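Local coordinates for protein thioredoxin reductase (Streptomyces clavuligerus, PDB 4NTD) that binds FAD and probably forms the disulfide bond of the sulfur natural product holomycin, with a fold related to that of thioredoxin reductases, at residues Leu141-Pro146 / Glu153-Asp158; His161-His166 / Ala188-Gln193; Lys228-Val231 / Arg236-Gly239. All coordinates share one frame; numbering follows the deposited sequence. Where two conformers were deposited one is given.

Contact 1. Residues Leu141-Pro146 / Glu153-Asp158; sequences LRDELP and ERWGKD. With FAD (flavin-adenine dinucleotide), chain C.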
loop_
_atom_site.group_PDB
_atom_site.type_symbol
_atom_site.label_atom_id
_atom_site.label_comp_id
_atom_site.label_asym_id
_atom_site.label_seq_id
_atom_site.Cartn_x
_atom_site.Cartn_y
_atom_site.Cartn_z
ATOM N N LEU A 141 10.710 3.122 -12.043
ATOM C CA LEU A 141 12.130 3.470 -12.077
ATOM C C LEU A 141 12.891 2.525 -13.000
ATOM O O LEU A 141 12.422 1.422 -13.293
ATOM C CB LEU A 141 12.734 3.455 -10.665
ATOM C CG LEU A 141 12.895 2.124 -9.910
ATOM C CD1 LEU A 141 14.115 1.330 -10.365
ATOM C CD2 LEU A 141 12.987 2.385 -8.413
ATOM N N ARG A 142 14.060 2.986 -13.447
ATOM C CA ARG A 142 14.959 2.223 -14.313
ATOM C C ARG A 142 16.128 1.675 -13.503
ATOM O O ARG A 142 16.756 2.420 -12.748
ATOM C CB ARG A 142 15.519 3.122 -15.424
ATOM C CG ARG A 142 14.467 3.695 -16.356
ATOM C CD ARG A 142 15.082 4.392 -17.561
ATOM N NE ARG A 142 14.089 4.581 -18.612
ATOM C CZ ARG A 142 13.665 5.760 -19.053
ATOM N NH1 ARG A 142 14.152 6.881 -18.543
ATOM N NH2 ARG A 142 12.751 5.813 -20.013
ATOM N N ASP A 143 16.419 0.384 -13.664
ATOM C CA ASP A 143 17.595 -0.235 -13.054
ATOM C C ASP A 143 18.766 -0.112 -14.019
ATOM O O ASP A 143 18.757 -0.723 -15.088
ATOM C CB ASP A 143 17.351 -1.717 -12.765
ATOM C CG ASP A 143 16.270 -1.940 -11.733
ATOM O OD1 ASP A 143 15.139 -2.302 -12.120
ATOM O OD2 ASP A 143 16.549 -1.752 -10.531
ATOM N N GLU A 144 19.765 0.686 -13.655
ATOM C CA GLU A 144 20.982 0.788 -14.456
ATOM C C GLU A 144 21.980 -0.244 -13.952
ATOM O O GLU A 144 22.473 -0.147 -12.826
ATOM C CB GLU A 144 21.559 2.198 -14.394
ATOM C CG GLU A 144 20.632 3.248 -14.984
ATOM C CD GLU A 144 21.256 4.631 -15.048
ATOM O OE1 GLU A 144 22.416 4.799 -14.619
ATOM O OE2 GLU A 144 20.579 5.562 -15.533
ATOM N N LEU A 145 22.260 -1.235 -14.793
ATOM C CA LEU A 145 23.060 -2.394 -14.407
ATOM C C LEU A 145 24.527 -2.196 -14.773
ATOM O O LEU A 145 24.842 -1.428 -15.685
ATOM C CB LEU A 145 22.523 -3.651 -15.096
ATOM C CG LEU A 145 21.047 -3.982 -14.855
ATOM C CD1 LEU A 145 20.633 -5.180 -15.694
ATOM C CD2 LEU A 145 20.781 -4.242 -13.380
ATOM N N PRO A 146 25.432 -2.892 -14.061
ATOM C CA PRO A 146 26.856 -2.779 -14.384
ATOM C C PRO A 146 27.184 -3.378 -15.749
ATOM O O PRO A 146 26.627 -4.411 -16.125
ATOM C CB PRO A 146 27.549 -3.559 -13.258
ATOM C CG PRO A 146 26.505 -4.437 -12.670
ATOM C CD PRO A 146 25.184 -3.771 -12.902
ATOM N N GLU A 153 21.922 -10.319 -20.062
ATOM C CA GLU A 153 21.285 -11.547 -20.509
ATOM C C GLU A 153 20.592 -12.286 -19.357
ATOM O O GLU A 153 19.515 -12.854 -19.540
ATOM C CB GLU A 153 22.317 -12.453 -21.194
ATOM C CG GLU A 153 22.826 -11.921 -22.532
ATOM C CD GLU A 153 23.961 -10.920 -22.399
ATOM O OE1 GLU A 153 24.362 -10.604 -21.258
ATOM O OE2 GLU A 153 24.451 -10.444 -23.446
ATOM N N ARG A 154 21.210 -12.263 -18.177
ATOM C CA ARG A 154 20.715 -13.030 -17.032
ATOM C C ARG A 154 19.831 -12.244 -16.057
ATOM O O ARG A 154 19.287 -12.827 -15.120
ATOM C CB ARG A 154 21.898 -13.654 -16.284
ATOM C CG ARG A 154 22.816 -14.516 -17.149
ATOM C CD ARG A 154 22.072 -15.542 -17.995
ATOM N NE ARG A 154 21.278 -16.473 -17.193
ATOM C CZ ARG A 154 20.503 -17.433 -17.696
ATOM N NH1 ARG A 154 20.398 -17.607 -19.011
ATOM N NH2 ARG A 154 19.820 -18.228 -16.880
ATOM N N TRP A 155 19.690 -10.936 -16.278
ATOM C CA TRP A 155 18.853 -10.070 -15.433
ATOM C C TRP A 155 17.429 -10.617 -15.312
ATOM O O TRP A 155 16.771 -10.885 -16.319
ATOM C CB TRP A 155 18.839 -8.650 -16.009
ATOM C CG TRP A 155 17.949 -7.641 -15.315
ATOM C CD1 TRP A 155 16.896 -6.970 -15.871
ATOM C CD2 TRP A 155 18.062 -7.155 -13.966
ATOM N NE1 TRP A 155 16.341 -6.109 -14.954
ATOM C CE2 TRP A 155 17.036 -6.204 -13.777
ATOM C CE3 TRP A 155 18.926 -7.435 -12.900
ATOM C CZ2 TRP A 155 16.849 -5.532 -12.567
ATOM C CZ3 TRP A 155 18.737 -6.767 -11.693
ATOM C CH2 TRP A 155 17.707 -5.827 -11.539
ATOM N N GLY A 156 16.972 -10.802 -14.073
ATOM C CA GLY A 156 15.634 -11.334 -13.801
ATOM C C GLY A 156 15.541 -12.850 -13.740
ATOM O O GLY A 156 14.510 -13.392 -13.330
ATOM N N LYS A 157 16.609 -13.536 -14.149
ATOM C CA LYS A 157 16.669 -14.994 -14.106
ATOM C C LYS A 157 17.550 -15.438 -12.937
ATOM O O LYS A 157 17.038 -15.928 -11.930
ATOM C CB LYS A 157 17.192 -15.552 -15.435
ATOM C CG LYS A 157 16.288 -15.254 -16.622
ATOM C CD LYS A 157 16.893 -15.754 -17.924
ATOM C CE LYS A 157 16.039 -15.366 -19.119
ATOM N NZ LYS A 157 16.355 -16.196 -20.314
ATOM N N ASP A 158 18.863 -15.257 -13.070
ATOM C CA ASP A 158 19.812 -15.579 -11.995
ATOM C C ASP A 158 20.881 -14.492 -11.771
ATOM O O ASP A 158 21.838 -14.703 -11.024
ATOM C CB ASP A 158 20.446 -16.963 -12.222
ATOM C CG ASP A 158 20.847 -17.204 -13.666
ATOM O OD1 ASP A 158 20.828 -18.375 -14.100
ATOM O OD2 ASP A 158 21.169 -16.230 -14.375
HETATM P PA FAD C . 6.034 -0.396 -12.925
HETATM O O1A FAD C . 5.394 -1.710 -12.564
HETATM O O2A FAD C . 7.461 -0.403 -13.405
HETATM O O5B FAD C . 5.129 0.300 -14.051
HETATM C C5B FAD C . 5.488 1.569 -14.582
HETATM C C4B FAD C . 4.849 1.704 -15.953
HETATM O O4B FAD C . 4.980 3.048 -16.406
HETATM C C3B FAD C . 5.518 0.815 -16.999
HETATM O O3B FAD C . 4.563 -0.075 -17.591
HETATM C C2B FAD C . 6.091 1.785 -18.021
HETATM O O2B FAD C . 5.986 1.293 -19.360
HETATM C C1B FAD C . 5.241 3.026 -17.810
HETATM N N9A FAD C . 5.846 4.318 -18.202
HETATM C C8A FAD C . 7.018 4.825 -17.777
HETATM N N7A FAD C . 7.233 6.046 -18.325
HETATM C C5A FAD C . 6.179 6.332 -19.108
HETATM C C6A FAD C . 5.763 7.456 -19.972
HETATM N N6A FAD C . 6.557 8.541 -20.109
HETATM N N1A FAD C . 4.576 7.355 -20.617
HETATM C C2A FAD C . 3.778 6.273 -20.491
HETATM N N3A FAD C . 4.098 5.218 -19.715
HETATM C C4A FAD C . 5.261 5.193 -19.016
HETATM N N1 FAD C . 8.086 -6.863 -6.647
HETATM C C2 FAD C . 7.301 -7.755 -6.000
HETATM O O2 FAD C . 6.437 -7.312 -5.216
HETATM N N3 FAD C . 7.422 -9.085 -6.169
HETATM C C4 FAD C . 8.331 -9.617 -7.005
HETATM O O4 FAD C . 8.423 -10.855 -7.138
HETATM C C4X FAD C . 9.224 -8.709 -7.763
HETATM N N5 FAD C . 10.171 -9.153 -8.627
HETATM C C5X FAD C . 10.974 -8.274 -9.284
HETATM C C6 FAD C . 11.937 -8.756 -10.166
HETATM C C7 FAD C . 12.774 -7.886 -10.858
HETATM C C7M FAD C . 13.812 -8.432 -11.807
HETATM C C8 FAD C . 12.638 -6.421 -10.658
HETATM C C8M FAD C . 13.540 -5.461 -11.389
HETATM C C9 FAD C . 11.679 -5.930 -9.779
HETATM C C9A FAD C . 10.837 -6.800 -9.079
HETATM N N10 FAD C . 9.848 -6.325 -8.179
HETATM C C10 FAD C . 9.037 -7.263 -7.519
HETATM C "C1'" FAD C . 9.619 -4.899 -7.914
HETATM C "C2'" FAD C . 8.567 -4.376 -8.892
HETATM O "O2'" FAD C . 9.156 -4.256 -10.195
HETATM C "C3'" FAD C . 8.012 -3.019 -8.462
HETATM O "O3'" FAD C . 7.491 -3.122 -7.132
HETATM C "C4'" FAD C . 6.898 -2.507 -9.375
HETATM O "O4'" FAD C . 7.269 -2.604 -10.755
HETATM C "C5'" FAD C . 6.559 -1.052 -9.081
HETATM O "O5'" FAD C . 5.297 -0.747 -9.671
HETATM P P FAD C . 5.022 0.667 -10.380
HETATM O O1P FAD C . 5.601 1.762 -9.527
HETATM O O2P FAD C . 3.566 0.689 -10.772
HETATM O O3P FAD C . 5.964 0.659 -11.701
#

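Contact 2. Residues His161-His166 / Ala188-Gln193; sequences HCPYCH and ALLLRQ. With GSH (glutathione), chain B.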
loop_
_atom_site.group_PDB
_atom_site.type_symbol
_atom_site.label_atom_id
_atom_site.label_comp_id
_atom_site.label_asym_id
_atom_site.label_seq_id
_atom_site.Cartn_x
_atom_site.Cartn_y
_atom_site.Cartn_z
ATOM N N HIS A 161 18.409 -8.553 -8.095
ATOM C CA HIS A 161 18.634 -7.498 -7.106
ATOM C C HIS A 161 17.904 -7.757 -5.788
ATOM O O HIS A 161 18.528 -7.800 -4.730
ATOM C CB HIS A 161 18.238 -6.129 -7.673
ATOM C CG HIS A 161 18.041 -5.079 -6.624
ATOM N ND1 HIS A 161 16.864 -4.377 -6.487
ATOM C CD2 HIS A 161 18.863 -4.629 -5.646
ATOM C CE1 HIS A 161 16.972 -3.532 -5.480
ATOM N NE2 HIS A 161 18.173 -3.669 -4.947
ATOM N N CYS A 162 16.592 -7.954 -5.865
ATOM C CA CYS A 162 15.703 -7.815 -4.710
ATOM C C CYS A 162 15.610 -9.135 -3.878
ATOM O O CYS A 162 15.049 -10.123 -4.346
ATOM C CB CYS A 162 14.370 -7.174 -5.247
ATOM S SG CYS A 162 13.032 -7.270 -4.041
ATOM N N PRO A 163 16.179 -9.143 -2.643
ATOM C CA PRO A 163 16.088 -10.347 -1.806
ATOM C C PRO A 163 14.675 -10.717 -1.342
ATOM O O PRO A 163 14.406 -11.891 -1.098
ATOM C CB PRO A 163 16.971 -10.005 -0.595
ATOM C CG PRO A 163 17.894 -8.949 -1.087
ATOM C CD PRO A 163 17.046 -8.130 -2.005
ATOM N N TYR A 164 13.781 -9.740 -1.211
ATOM C CA TYR A 164 12.390 -10.044 -0.853
ATOM C C TYR A 164 11.677 -10.742 -2.009
ATOM O O TYR A 164 10.894 -11.669 -1.795
ATOM C CB TYR A 164 11.644 -8.778 -0.403
ATOM C CG TYR A 164 12.290 -8.177 0.821
ATOM C CD1 TYR A 164 12.224 -8.829 2.043
ATOM C CD2 TYR A 164 13.010 -6.991 0.750
ATOM C CE1 TYR A 164 12.837 -8.310 3.163
ATOM C CE2 TYR A 164 13.629 -6.461 1.868
ATOM C CZ TYR A 164 13.534 -7.129 3.071
ATOM O OH TYR A 164 14.137 -6.634 4.195
ATOM N N CYS A 165 11.984 -10.313 -3.229
ATOM C CA CYS A 165 11.387 -10.887 -4.430
ATOM C C CYS A 165 11.902 -12.293 -4.729
ATOM O O CYS A 165 11.134 -13.156 -5.151
ATOM C CB CYS A 165 11.670 -9.988 -5.636
ATOM S SG CYS A 165 11.183 -8.261 -5.421
ATOM N N HIS A 166 13.197 -12.515 -4.501
ATOM C CA HIS A 166 13.888 -13.715 -4.990
ATOM C C HIS A 166 14.564 -14.585 -3.935
ATOM O O HIS A 166 14.896 -15.737 -4.217
ATOM C CB HIS A 166 14.961 -13.299 -5.990
ATOM C CG HIS A 166 14.448 -12.427 -7.088
ATOM N ND1 HIS A 166 14.886 -11.136 -7.285
ATOM C CD2 HIS A 166 13.519 -12.661 -8.040
ATOM C CE1 HIS A 166 14.252 -10.617 -8.321
ATOM N NE2 HIS A 166 13.419 -11.522 -8.798
ATOM N N ALA A 188 25.138 -7.849 0.684
ATOM C CA ALA A 188 25.674 -9.165 1.044
ATOM C C ALA A 188 25.251 -9.575 2.457
ATOM O O ALA A 188 24.888 -10.730 2.694
ATOM C CB ALA A 188 27.191 -9.177 0.920
ATOM N N LEU A 189 25.290 -8.623 3.386
ATOM C CA LEU A 189 24.869 -8.874 4.764
ATOM C C LEU A 189 23.375 -9.209 4.829
ATOM O O LEU A 189 22.965 -10.084 5.589
ATOM C CB LEU A 189 25.189 -7.668 5.653
ATOM C CG LEU A 189 26.677 -7.323 5.798
ATOM C CD1 LEU A 189 26.848 -5.972 6.472
ATOM C CD2 LEU A 189 27.420 -8.411 6.559
ATOM N N LEU A 190 22.576 -8.519 4.020
ATOM C CA LEU A 190 21.144 -8.802 3.904
ATOM C C LEU A 190 20.888 -10.210 3.355
ATOM O O LEU A 190 20.056 -10.948 3.886
ATOM C CB LEU A 190 20.472 -7.746 3.015
ATOM C CG LEU A 190 18.991 -7.901 2.654
ATOM C CD1 LEU A 190 18.117 -7.987 3.896
ATOM C CD2 LEU A 190 18.561 -6.738 1.773
ATOM N N LEU A 191 21.618 -10.585 2.306
ATOM C CA LEU A 191 21.442 -11.895 1.669
ATOM C C LEU A 191 21.827 -13.078 2.564
ATOM O O LEU A 191 21.354 -14.196 2.348
ATOM C CB LEU A 191 22.207 -11.957 0.343
ATOM C CG LEU A 191 21.532 -11.190 -0.796
ATOM C CD1 LEU A 191 22.518 -10.888 -1.913
ATOM C CD2 LEU A 191 20.342 -11.969 -1.340
ATOM N N ARG A 192 22.664 -12.834 3.574
ATOM C CA ARG A 192 23.011 -13.877 4.551
ATOM C C ARG A 192 21.805 -14.380 5.346
ATOM O O ARG A 192 21.867 -15.447 5.957
ATOM C CB ARG A 192 24.109 -13.403 5.515
ATOM C CG ARG A 192 25.518 -13.679 5.024
ATOM C CD ARG A 192 25.881 -15.158 5.099
ATOM N NE ARG A 192 26.232 -15.606 6.452
ATOM C CZ ARG A 192 25.463 -16.333 7.267
ATOM N NH1 ARG A 192 24.239 -16.725 6.916
ATOM N NH2 ARG A 192 25.927 -16.672 8.465
ATOM N N GLN A 193 20.718 -13.612 5.344
ATOM C CA GLN A 193 19.461 -14.056 5.939
ATOM C C GLN A 193 18.822 -15.217 5.153
ATOM O O GLN A 193 18.028 -15.975 5.710
ATOM C CB GLN A 193 18.498 -12.863 6.066
ATOM C CG GLN A 193 17.124 -13.172 6.647
ATOM C CD GLN A 193 17.176 -13.868 7.996
ATOM O OE1 GLN A 193 18.148 -13.740 8.742
ATOM N NE2 GLN A 193 16.118 -14.602 8.321
HETATM N N1 GSH B . 16.209 -0.430 -0.261
HETATM C CA1 GSH B . 17.098 -1.195 0.615
HETATM C C1 GSH B . 17.859 -0.190 1.502
HETATM O O11 GSH B . 18.875 0.345 0.993
HETATM O O12 GSH B . 17.421 0.020 2.661
HETATM C CB1 GSH B . 18.149 -1.945 -0.167
HETATM C CG1 GSH B . 18.098 -3.452 0.081
HETATM C CD1 GSH B . 16.818 -4.009 -0.537
HETATM O OE1 GSH B . 15.841 -4.294 0.153
HETATM N N2 GSH B . 16.926 -4.255 -1.845
HETATM C CA2 GSH B . 15.818 -4.769 -2.658
HETATM C C2 GSH B . 14.995 -3.616 -3.051
HETATM O O2 GSH B . 15.349 -2.441 -2.939
HETATM C CB2 GSH B . 14.709 -5.446 -1.850
HETATM S SG2 GSH B . 14.075 -7.108 -2.310
HETATM N N3 GSH B . 13.797 -4.063 -3.374
HETATM C CA3 GSH B . 12.738 -3.172 -3.584
HETATM C C3 GSH B . 12.113 -3.152 -5.005
HETATM O O31 GSH B . 12.409 -4.145 -5.895
HETATM O O32 GSH B . 11.258 -2.227 -5.325
#

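Contact 3. Residues Lys228-Val231 / Arg236-Gly239; sequences KRLV and RLRG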
loop_
_atom_site.group_PDB
_atom_site.type_symbol
_atom_site.label_atom_id
_atom_site.label_comp_id
_atom_site.label_asym_id
_atom_site.label_seq_id
_atom_site.Cartn_x
_atom_site.Cartn_y
_atom_site.Cartn_z
ATOM N N LYS A 228 35.364 -10.166 -14.626
ATOM C CA LYS A 228 35.427 -10.085 -16.084
ATOM C C LYS A 228 34.070 -10.365 -16.733
ATOM O O LYS A 228 33.648 -9.632 -17.626
ATOM C CB LYS A 228 36.479 -11.062 -16.619
ATOM C CG LYS A 228 36.741 -10.942 -18.114
ATOM C CD LYS A 228 37.740 -11.980 -18.599
ATOM C CE LYS A 228 37.682 -12.127 -20.112
ATOM N NZ LYS A 228 38.853 -12.866 -20.660
ATOM N N ARG A 229 33.410 -11.435 -16.293
ATOM C CA ARG A 229 32.148 -11.869 -16.893
ATOM C C ARG A 229 31.389 -12.817 -15.973
ATOM O O ARG A 229 31.967 -13.407 -15.058
ATOM C CB ARG A 229 32.399 -12.580 -18.234
ATOM C CG ARG A 229 32.985 -13.987 -18.110
ATOM C CD ARG A 229 33.156 -14.674 -19.459
ATOM N NE ARG A 229 33.938 -15.904 -19.342
ATOM C CZ ARG A 229 33.469 -17.126 -19.587
ATOM N NH1 ARG A 229 32.214 -17.299 -19.980
ATOM N NH2 ARG A 229 34.265 -18.178 -19.445
ATOM N N LEU A 230 30.095 -12.962 -16.238
ATOM C CA LEU A 230 29.307 -14.026 -15.643
ATOM C C LEU A 230 29.458 -15.224 -16.574
ATOM O O LEU A 230 29.416 -15.069 -17.796
ATOM C CB LEU A 230 27.835 -13.631 -15.539
ATOM C CG LEU A 230 27.508 -12.381 -14.723
ATOM C CD1 LEU A 230 26.001 -12.185 -14.663
ATOM C CD2 LEU A 230 28.097 -12.460 -13.322
ATOM N N VAL A 231 29.656 -16.406 -16.000
ATOM C CA VAL A 231 29.795 -17.632 -16.784
ATOM C C VAL A 231 28.437 -18.315 -16.891
ATOM O O VAL A 231 27.843 -18.690 -15.878
ATOM C CB VAL A 231 30.820 -18.598 -16.154
ATOM C CG1 VAL A 231 30.997 -19.835 -17.024
ATOM C CG2 VAL A 231 32.155 -17.893 -15.953
ATOM N N ARG A 236 21.959 -21.417 -17.851
ATOM C CA ARG A 236 21.995 -21.113 -16.421
ATOM C C ARG A 236 23.362 -20.606 -15.993
ATOM O O ARG A 236 24.397 -21.050 -16.496
ATOM C CB ARG A 236 21.550 -22.304 -15.553
ATOM C CG ARG A 236 21.836 -23.691 -16.112
ATOM C CD ARG A 236 20.777 -24.688 -15.659
ATOM N NE ARG A 236 20.752 -24.846 -14.202
ATOM C CZ ARG A 236 21.175 -25.918 -13.526
ATOM N NH1 ARG A 236 21.669 -26.984 -14.153
ATOM N NH2 ARG A 236 21.095 -25.927 -12.200
ATOM N N LEU A 237 23.339 -19.651 -15.068
ATOM C CA LEU A 237 24.551 -19.097 -14.486
ATOM C C LEU A 237 25.316 -20.181 -13.734
ATOM O O LEU A 237 24.738 -20.918 -12.936
ATOM C CB LEU A 237 24.196 -17.956 -13.533
ATOM C CG LEU A 237 25.370 -17.295 -12.812
ATOM C CD1 LEU A 237 26.133 -16.389 -13.762
ATOM C CD2 LEU A 237 24.884 -16.514 -11.606
ATOM N N ARG A 238 26.617 -20.268 -14.006
ATOM C CA ARG A 238 27.500 -21.239 -13.362
ATOM C C ARG A 238 28.492 -20.592 -12.405
ATOM O O ARG A 238 28.980 -21.250 -11.487
ATOM C CB ARG A 238 28.281 -22.020 -14.420
ATOM C CG ARG A 238 27.414 -22.684 -15.474
ATOM C CD ARG A 238 26.422 -23.652 -14.855
ATOM N NE ARG A 238 25.681 -24.388 -15.873
ATOM C CZ ARG A 238 24.873 -25.415 -15.623
ATOM N NH1 ARG A 238 24.677 -25.844 -14.379
ATOM N NH2 ARG A 238 24.246 -26.014 -16.628
ATOM N N GLY A 239 28.805 -19.319 -12.624
ATOM C CA GLY A 239 29.740 -18.620 -11.756
ATOM C C GLY A 239 30.209 -17.275 -12.269
ATOM O O GLY A 239 29.611 -16.692 -13.177
#

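Contact 1. Residues Leu141-Pro146 / Glu153-Asp158
Asp-143 OD1 is held by a salt bridge from Arg-65 and lies against two carbons, Trp-155 CZ2 at 3.7 Å and FAD C8M at 3.6 Å. The carboxylate meets the indole at its edge, and the two planes stand 57° apart. Leu-145 instead takes a face: its CD2 sits 3.7 Å from the centroid of the Trp-155 six-membered ring and 14° off the normal, a CH-pi contact, while CD1 rests 3.7 Å from Trp-155 CG. Beyond the opposite face lies FAD C7M, 4.2 Å above the Trp-155 ring plane and toward its rim. Trp-155 reaches both partners because its CG is anti to the backbone N (chi1 176°). With an alanine here the indole is gone, which would probably open a gap between Leu-145 and the flavin methyls. Asp-143, Trp-155 and Gly-156 line the FAD pocket at the flavin's dimethyl end. In the same segment, Arg-154 grips Asp-158 side-on with two nitrogens, NE to OD2 at 2.8 Å, in the guanidinium plane and on the syn lone pair, and NH2 to OD1. Strand 141-144 pairs antiparallel with strand 258-261, and Trp-155 directly follows helix 151-154, so the contact joins that sheet to the helix end.

Contact 2. Residues His161-His166 / Ala188-Gln193
Apolar packing joins the segments, with Pro-163 at its centre. Pro-163 CG touches Leu-190 CD2 at 3.7 Å and Leu-191 CD2 at 3.9 Å, and both leucine side chains cross the pyrrolidine at about a right angle. With CG anti to the backbone N (chi1 175°), the Leu-190 side chain is directed at the proline, and its CD2 branch makes the touch, coming also to within 3.7 Å of glutathione CG1. Leu-190 thus lines the ligand pocket as well as the interface. Its other branch, CD1, lies a looser 4.2 Å from Tyr-164 OH.

Among the polar contacts, one runs within a segment and another reaches the second subunit. Cys-162 is the N-cap of helix 163-166, and its O accepts from His-166 N at 3.0 Å. Tyr-164 OH is hydrogen-bonded to Asn-320 of the second subunit, which places this buried hydroxyl at the dimer interface.

One covalent link completes the account: Cys-162 SG is joined to glutathione SG2 at 2.0 Å, a mixed disulfide. Glutathione SG2 lies 2.9 Å from Tyr-164 N, at the start of helix 163-166. Cys-162 and Cys-165, known also as a disulfide with each other, frame a Cys-Pro-Tyr-Cys sequence; with Cys-165 touching FAD, this is the CxxC redox site characteristic of thioredoxin reductase-like flavoenzymes.

Contact 3. Residues Lys228-Val231 / Arg236-Gly239
The guanidinium of Arg-238, a residue that meets Val-231 across the hairpin, has Arg-236 CG 3.4 Å above one face of its plane, toward the rim. Reciprocally, Arg-238 NH1 lies 3.2 Å above a face of the Arg-236 guanidinium, again off centre, so the two arginines overlap only partly. Arg-238 NE is hydrogen-bonded to Glu-233 O, which helps to fix the group there. On the partner strand, Val-231 CG2 sits 3.9 Å over the centre of the Arg-229 guanidinium, and that side chain forms its salt bridge with Glu-241. Backbone bonds join the strands. Val-231 N donates to Gly-239 O at 2.8 Å and 172°. In return Val-231 O accepts from Arg-238 N at 2.7 Å, and only weakly from Gly-239 N at 3.5 Å. Two consecutive residues, Arg-238 and Gly-239, therefore face the single residue Val-231, the definition of a classic beta bulge, here in the antiparallel hairpin of strands 227-233 and 236-242. The short segments run at 126° to one another, well away from the 180° of exactly antiparallel strands. Away from the arginines, Leu-237 CD1 packs on Leu-230 CB at 3.7 Å. That methyl also approaches Val-231 O, because Leu-237 CG is anti to the backbone N (chi1 178°). Further along the hairpin, Lys-228 and Arg-229 both face Glu-241, a second classic bulge, and Arg-238 bonds through its backbone to Arg-250.

Overall arrangement
Contacts 1 and 2 both border the redox centre: Trp-155 and Asp-143 touch the dimethyl end of the flavin, while contact 2 carries the cysteine pair and its glutathione adduct. Their centres are about 15 Å apart, and they meet where Trp-155 CH2 packs on His-161 CB at 3.9 Å. Contact 3 lies away from the flavin and glutathione sites, its Leu-230 side chain about 13 Å from FAD. It nevertheless joins contact 1, whose Asp-158 OD1 probably accepts a hydrogen bond from Leu-237 N at 3.0 Å. Contacts 2 and 3 do not touch, their nearest atoms being about 11 Å apart. Residues 153-158 bridge hairpin and flavin, Trp-155 touching the flavin and Asp-158 meeting Leu-237.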